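RNA-dependent RNA polymerase (Taggert virus, PDB 6DX3) is the viral OTU domain, a cysteine protease that probably removes ubiquitin from host proteins. Local coordinates at residues 28-34 against 151-157; 44-49 against 141-145. All blocks are in the same frame, centred on the assembly; numbering follows the deposited sequence.

Contact 1 of 2, residues 28-34 against 151-157; sequences IFEIVNQ and YDYLKPR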
# COMPACT_ATOMS: atom_id res chain seq x y z
N ILE A 28 15.90 7.10 -5.50
CA ILE A 28 15.71 5.66 -5.51
C ILE A 28 14.58 5.21 -6.43
O ILE A 28 14.71 4.16 -7.07
CB ILE A 28 15.47 5.15 -4.06
CG1 ILE A 28 16.62 5.59 -3.14
CG2 ILE A 28 15.29 3.64 -4.04
CD1 ILE A 28 17.93 4.84 -3.35
N PHE A 29 13.49 5.97 -6.54
CA PHE A 29 12.32 5.57 -7.30
C PHE A 29 12.00 6.57 -8.40
O PHE A 29 12.53 7.68 -8.45
CB PHE A 29 11.08 5.43 -6.40
CG PHE A 29 11.25 4.48 -5.26
CD1 PHE A 29 11.46 4.95 -3.97
CD2 PHE A 29 11.19 3.11 -5.47
CE1 PHE A 29 11.61 4.08 -2.92
CE2 PHE A 29 11.35 2.23 -4.41
CZ PHE A 29 11.56 2.71 -3.14
N GLU A 30 11.12 6.14 -9.29
CA GLU A 30 10.37 7.01 -10.18
C GLU A 30 8.93 7.05 -9.69
O GLU A 30 8.32 6.00 -9.46
CB GLU A 30 10.42 6.53 -11.63
CG GLU A 30 9.17 6.88 -12.42
CD GLU A 30 9.31 6.61 -13.90
OE1 GLU A 30 10.46 6.50 -14.37
OE2 GLU A 30 8.27 6.51 -14.58
N ILE A 31 8.40 8.26 -9.50
CA ILE A 31 7.01 8.42 -9.08
C ILE A 31 6.12 8.15 -10.28
O ILE A 31 6.11 8.93 -11.24
CB ILE A 31 6.76 9.82 -8.50
CG1 ILE A 31 7.68 10.08 -7.30
CG2 ILE A 31 5.29 9.97 -8.11
CD1 ILE A 31 7.73 11.53 -6.88
N VAL A 32 5.37 7.05 -10.24
CA VAL A 32 4.40 6.73 -11.28
C VAL A 32 3.06 7.26 -10.80
O VAL A 32 2.39 6.65 -9.96
CB VAL A 32 4.35 5.23 -11.58
CG1 VAL A 32 3.43 4.96 -12.76
CG2 VAL A 32 5.75 4.71 -11.86
N ASN A 33 2.65 8.41 -11.34
CA ASN A 33 1.48 9.10 -10.83
C ASN A 33 0.21 8.32 -11.15
O ASN A 33 0.02 7.84 -12.27
CB ASN A 33 1.39 10.51 -11.41
CG ASN A 33 2.68 11.29 -11.23
OD1 ASN A 33 3.49 11.39 -12.15
ND2 ASN A 33 2.88 11.84 -10.04
N GLN A 34 -0.66 8.21 -10.16
CA GLN A 34 -1.94 7.54 -10.26
C GLN A 34 -3.07 8.56 -10.30
O GLN A 34 -2.91 9.69 -9.83
CB GLN A 34 -2.14 6.58 -9.08
CG GLN A 34 -1.07 5.50 -9.00
CD GLN A 34 -0.97 4.70 -10.28
OE1 GLN A 34 -1.97 4.20 -10.80
NE2 GLN A 34 0.24 4.58 -10.81
N TYR A 151 -2.29 8.39 -2.98
CA TYR A 151 -1.28 7.34 -3.09
C TYR A 151 -0.76 7.29 -4.52
O TYR A 151 -1.55 7.30 -5.47
CB TYR A 151 -1.86 5.97 -2.71
CG TYR A 151 -2.01 5.72 -1.22
CD1 TYR A 151 -0.93 5.26 -0.47
CD2 TYR A 151 -3.22 5.90 -0.58
CE1 TYR A 151 -1.06 5.01 0.88
CE2 TYR A 151 -3.36 5.66 0.77
CZ TYR A 151 -2.27 5.21 1.50
OH TYR A 151 -2.40 4.97 2.85
N ASP A 152 0.56 7.22 -4.66
CA ASP A 152 1.19 7.00 -5.95
C ASP A 152 2.05 5.74 -5.87
O ASP A 152 2.42 5.29 -4.79
CB ASP A 152 2.05 8.19 -6.39
CG ASP A 152 1.22 9.37 -6.89
OD1 ASP A 152 0.26 9.15 -7.66
OD2 ASP A 152 1.53 10.51 -6.49
N TYR A 153 2.36 5.19 -7.04
CA TYR A 153 3.26 4.04 -7.13
C TYR A 153 4.70 4.52 -7.25
O TYR A 153 4.98 5.54 -7.88
CB TYR A 153 2.90 3.17 -8.33
CG TYR A 153 3.75 1.92 -8.44
CD1 TYR A 153 3.57 0.87 -7.55
CD2 TYR A 153 4.72 1.79 -9.42
CE1 TYR A 153 4.34 -0.28 -7.63
CE2 TYR A 153 5.50 0.64 -9.51
CZ TYR A 153 5.30 -0.39 -8.61
OH TYR A 153 6.06 -1.54 -8.68
N LEU A 154 5.61 3.77 -6.63
CA LEU A 154 7.04 4.04 -6.72
C LEU A 154 7.72 2.86 -7.41
O LEU A 154 7.64 1.73 -6.93
CB LEU A 154 7.65 4.28 -5.33
CG LEU A 154 7.20 5.55 -4.60
CD1 LEU A 154 7.64 5.51 -3.14
CD2 LEU A 154 7.74 6.79 -5.29
N LYS A 155 8.37 3.14 -8.53
CA LYS A 155 9.07 2.12 -9.30
C LYS A 155 10.57 2.32 -9.19
O LYS A 155 11.05 3.44 -9.42
CB LYS A 155 8.64 2.18 -10.77
CG LYS A 155 9.57 1.46 -11.73
CD LYS A 155 9.28 1.88 -13.16
CE LYS A 155 10.43 1.52 -14.08
NZ LYS A 155 10.70 2.58 -15.09
N PRO A 156 11.33 1.29 -8.82
CA PRO A 156 12.78 1.44 -8.69
C PRO A 156 13.39 2.04 -9.95
O PRO A 156 13.01 1.69 -11.07
CB PRO A 156 13.26 0.01 -8.45
CG PRO A 156 12.10 -0.67 -7.80
CD PRO A 156 10.87 -0.05 -8.42
N ARG A 157 14.34 2.95 -9.75
CA ARG A 157 14.88 3.75 -10.85
C ARG A 157 15.51 2.88 -11.92
O ARG A 157 15.26 3.08 -13.12
CB ARG A 157 15.89 4.76 -10.30
CG ARG A 157 15.58 6.21 -10.64
CD ARG A 157 16.73 7.13 -10.26
NE ARG A 157 16.44 8.53 -10.55
CZ ARG A 157 17.29 9.53 -10.34
NH1 ARG A 157 16.94 10.77 -10.64
NH2 ARG A 157 18.49 9.29 -9.83
O HOH W 1 13.92 9.07 -10.63
O HOH W 2 0.72 12.43 -8.20

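Contact 2 of 2, residues 44-49 against 141-145; sequences SLACGM and SINIM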
# COMPACT_ATOMS: atom_id res chain seq x y z
N SER A 44 -2.56 2.34 -7.34
CA SER A 44 -1.13 2.17 -7.11
C SER A 44 -0.79 0.73 -6.76
O SER A 44 0.29 0.25 -7.13
CB SER A 44 -0.66 3.12 -6.01
OG SER A 44 -1.53 3.06 -4.89
N LEU A 45 -1.67 0.04 -6.04
CA LEU A 45 -1.46 -1.39 -5.79
C LEU A 45 -1.59 -2.20 -7.08
O LEU A 45 -0.84 -3.16 -7.29
CB LEU A 45 -2.44 -1.89 -4.73
CG LEU A 45 -2.18 -1.40 -3.31
CD1 LEU A 45 -3.25 -1.91 -2.36
CD2 LEU A 45 -0.80 -1.84 -2.85
N ALA A 46 -2.53 -1.83 -7.95
CA ALA A 46 -2.63 -2.50 -9.24
C ALA A 46 -1.41 -2.22 -10.10
O ALA A 46 -1.00 -3.07 -10.90
CB ALA A 46 -3.90 -2.07 -9.98
N CYS A 47 -0.82 -1.03 -9.96
CA CYS A 47 0.38 -0.69 -10.72
C CYS A 47 1.54 -1.61 -10.37
O CYS A 47 2.39 -1.90 -11.22
CB CYS A 47 0.76 0.77 -10.49
SG CYS A 47 2.02 1.41 -11.61
N GLY A 48 1.60 -2.07 -9.12
CA GLY A 48 2.64 -3.00 -8.71
C GLY A 48 2.37 -4.45 -9.03
O GLY A 48 3.30 -5.26 -8.97
N MET A 49 1.13 -4.80 -9.36
CA MET A 49 0.74 -6.18 -9.61
C MET A 49 0.48 -6.50 -11.07
O MET A 49 0.61 -7.66 -11.47
CB MET A 49 -0.51 -6.54 -8.80
CG MET A 49 -0.35 -6.47 -7.29
SD MET A 49 0.58 -7.86 -6.61
CE MET A 49 -0.51 -9.22 -7.01
N SER A 141 9.48 -5.94 -3.74
CA SER A 141 8.19 -5.66 -3.13
C SER A 141 7.50 -4.53 -3.88
O SER A 141 8.08 -3.88 -4.75
CB SER A 141 8.34 -5.30 -1.65
OG SER A 141 9.08 -6.29 -0.95
N ILE A 142 6.24 -4.30 -3.52
CA ILE A 142 5.49 -3.16 -4.02
C ILE A 142 5.79 -1.95 -3.14
O ILE A 142 5.66 -2.02 -1.91
CB ILE A 142 3.99 -3.45 -4.05
CG1 ILE A 142 3.69 -4.57 -5.05
CG2 ILE A 142 3.20 -2.19 -4.38
CD1 ILE A 142 2.29 -5.14 -4.93
N ASN A 143 6.21 -0.85 -3.76
CA ASN A 143 6.45 0.40 -3.06
C ASN A 143 5.42 1.43 -3.51
O ASN A 143 5.23 1.63 -4.72
CB ASN A 143 7.87 0.90 -3.31
CG ASN A 143 8.93 -0.05 -2.78
OD1 ASN A 143 9.40 0.09 -1.65
ND2 ASN A 143 9.30 -1.03 -3.60
N ILE A 144 4.75 2.06 -2.55
CA ILE A 144 3.80 3.13 -2.83
C ILE A 144 4.13 4.31 -1.94
O ILE A 144 4.79 4.19 -0.91
CB ILE A 144 2.33 2.69 -2.64
CG1 ILE A 144 2.05 2.33 -1.19
CG2 ILE A 144 1.99 1.51 -3.54
CD1 ILE A 144 0.62 1.93 -0.94
N MET A 145 3.64 5.49 -2.35
CA MET A 145 3.95 6.75 -1.70
C MET A 145 2.67 7.35 -1.14
O MET A 145 1.73 7.62 -1.89
CB MET A 145 4.61 7.72 -2.68
CG MET A 145 5.28 8.94 -2.03
SD MET A 145 6.20 9.91 -3.24
CE MET A 145 6.21 11.52 -2.48

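Contact 1 of 2, residues 28-34 against 151-157
D152 and Q34 meet through a nearly straight bond: the backbone N of Q34 donates to D152 OD1 over 2.8 Å, at 170° on the hydrogen, arriving on the anti side of the carboxylate and somewhat out of its plane. The same OD1 is hydrogen-bonded to H150 NE2, a His-Asp pairing consistent with the catalytic triad expected of an OTU cysteine protease. OD2 forms a salt bridge to R147 and reaches N33 ND2 through a water. Q34 kinks at chi2 (-55°), which brings its NE2 back to V32 O at 3.1 Å, above the carbonyl plane; Y153 N reaches that oxygen from the opposite face over a longer 3.3 Å. Strand 29-32 is an outermost strand of the mixed OTU sheet and runs antiparallel to 150-156. E30-K155 and V32-Y153 are hydrogen-bonded pairs, with the non-hydrogen-bonded pair I31-L154 between them; E30 N to K155 O measures 2.7 Å. On the face bearing V32, its CG2 lies in the plane of the Y153 ring, at the edge, 3.9 Å from CD2. E30 and K155 extend alongside each other there, yet OE1 and NZ stay 4.0 Å apart, a long salt bridge. Across the sheet, L154 CB sits over a face of the F29 ring, 4.0 Å from its centroid and 27° off the normal, a CH-pi contact between side chains crossing at about a right angle. The F29 ring also meets W119 edge-to-face, while L154 CD2 packs alongside I31 CG1 at 3.9 Å.

Contact 2 of 2, residues 44-49 against 141-145
Helix 44-49 and strand 142-145 run roughly antiparallel, at 153° between their N-to-C directions, with the short axes approaching to 8.3 Å. The spacing is uneven along the pair: the CA atoms of G48 and I142 are 5.5 Å apart, those of S44 and I144 6.6 Å, so the backbones draw together where the helix presents a glycine. Strand alternation accounts for the choice of side chains, since the CB atoms of I142 and I144 face the helix and that of N143 faces away. I142 has the largest share of the interface. Its CG1 lies against the G48 backbone, 4.0 Å from G48 O, and its CD1 continues to M49, where it meets SD at 3.6 Å. The M49 chain, folded at chi2 (-76°) and again at chi3, crosses I142 at about a right angle and brings both CG and SD to that methyl. The CG2 branch of I142 instead approaches L45 CD2, at 4.3 Å. One helical turn before G48, S44 CB touches I144 CG2 at 4.0 Å. I144 has CG1 set between the backbone N and the carbonyl carbon (chi1 64°), which turns CG2 to the side anti to the carbonyl carbon, where it meets both S44 and, more loosely, L45 CD2. This is helix-on-sheet packing in the core of the OTU domain; L45 also touches I61 of helix 57-72, and I142 touches V116 of strand 116-121. The polar atom S44 OG bonds back to the carbonyl oxygens of L41 and C40 within its own helix. With that hydroxyl satisfied locally, the contact between the segments rests on methyl, thioether and backbone surfaces, all but M49 buried, and its cohesion comes from dispersion and burial.

Overall arrangement
Contacts 1 and 2 have centres 8 Å apart and share one sheet, in which strands 142-147 and 150-156 are adjacent. Two probable hydrogen bonds join them directly: D152 O to M145 N at 2.7 Å and L154 N to N143 O at 2.9 Å. In sequence, contact 2 is nested inside the loop closed by contact 1. Strand 29-32 precedes helix 40-49, and C47 touches both Q34 and Y153, tying that helix back to contact 1. The likely triad draws on these elements: C40 lies at the start of the helix packed in contact 2, and H150 and D152 lie on the strand paired in contact 1.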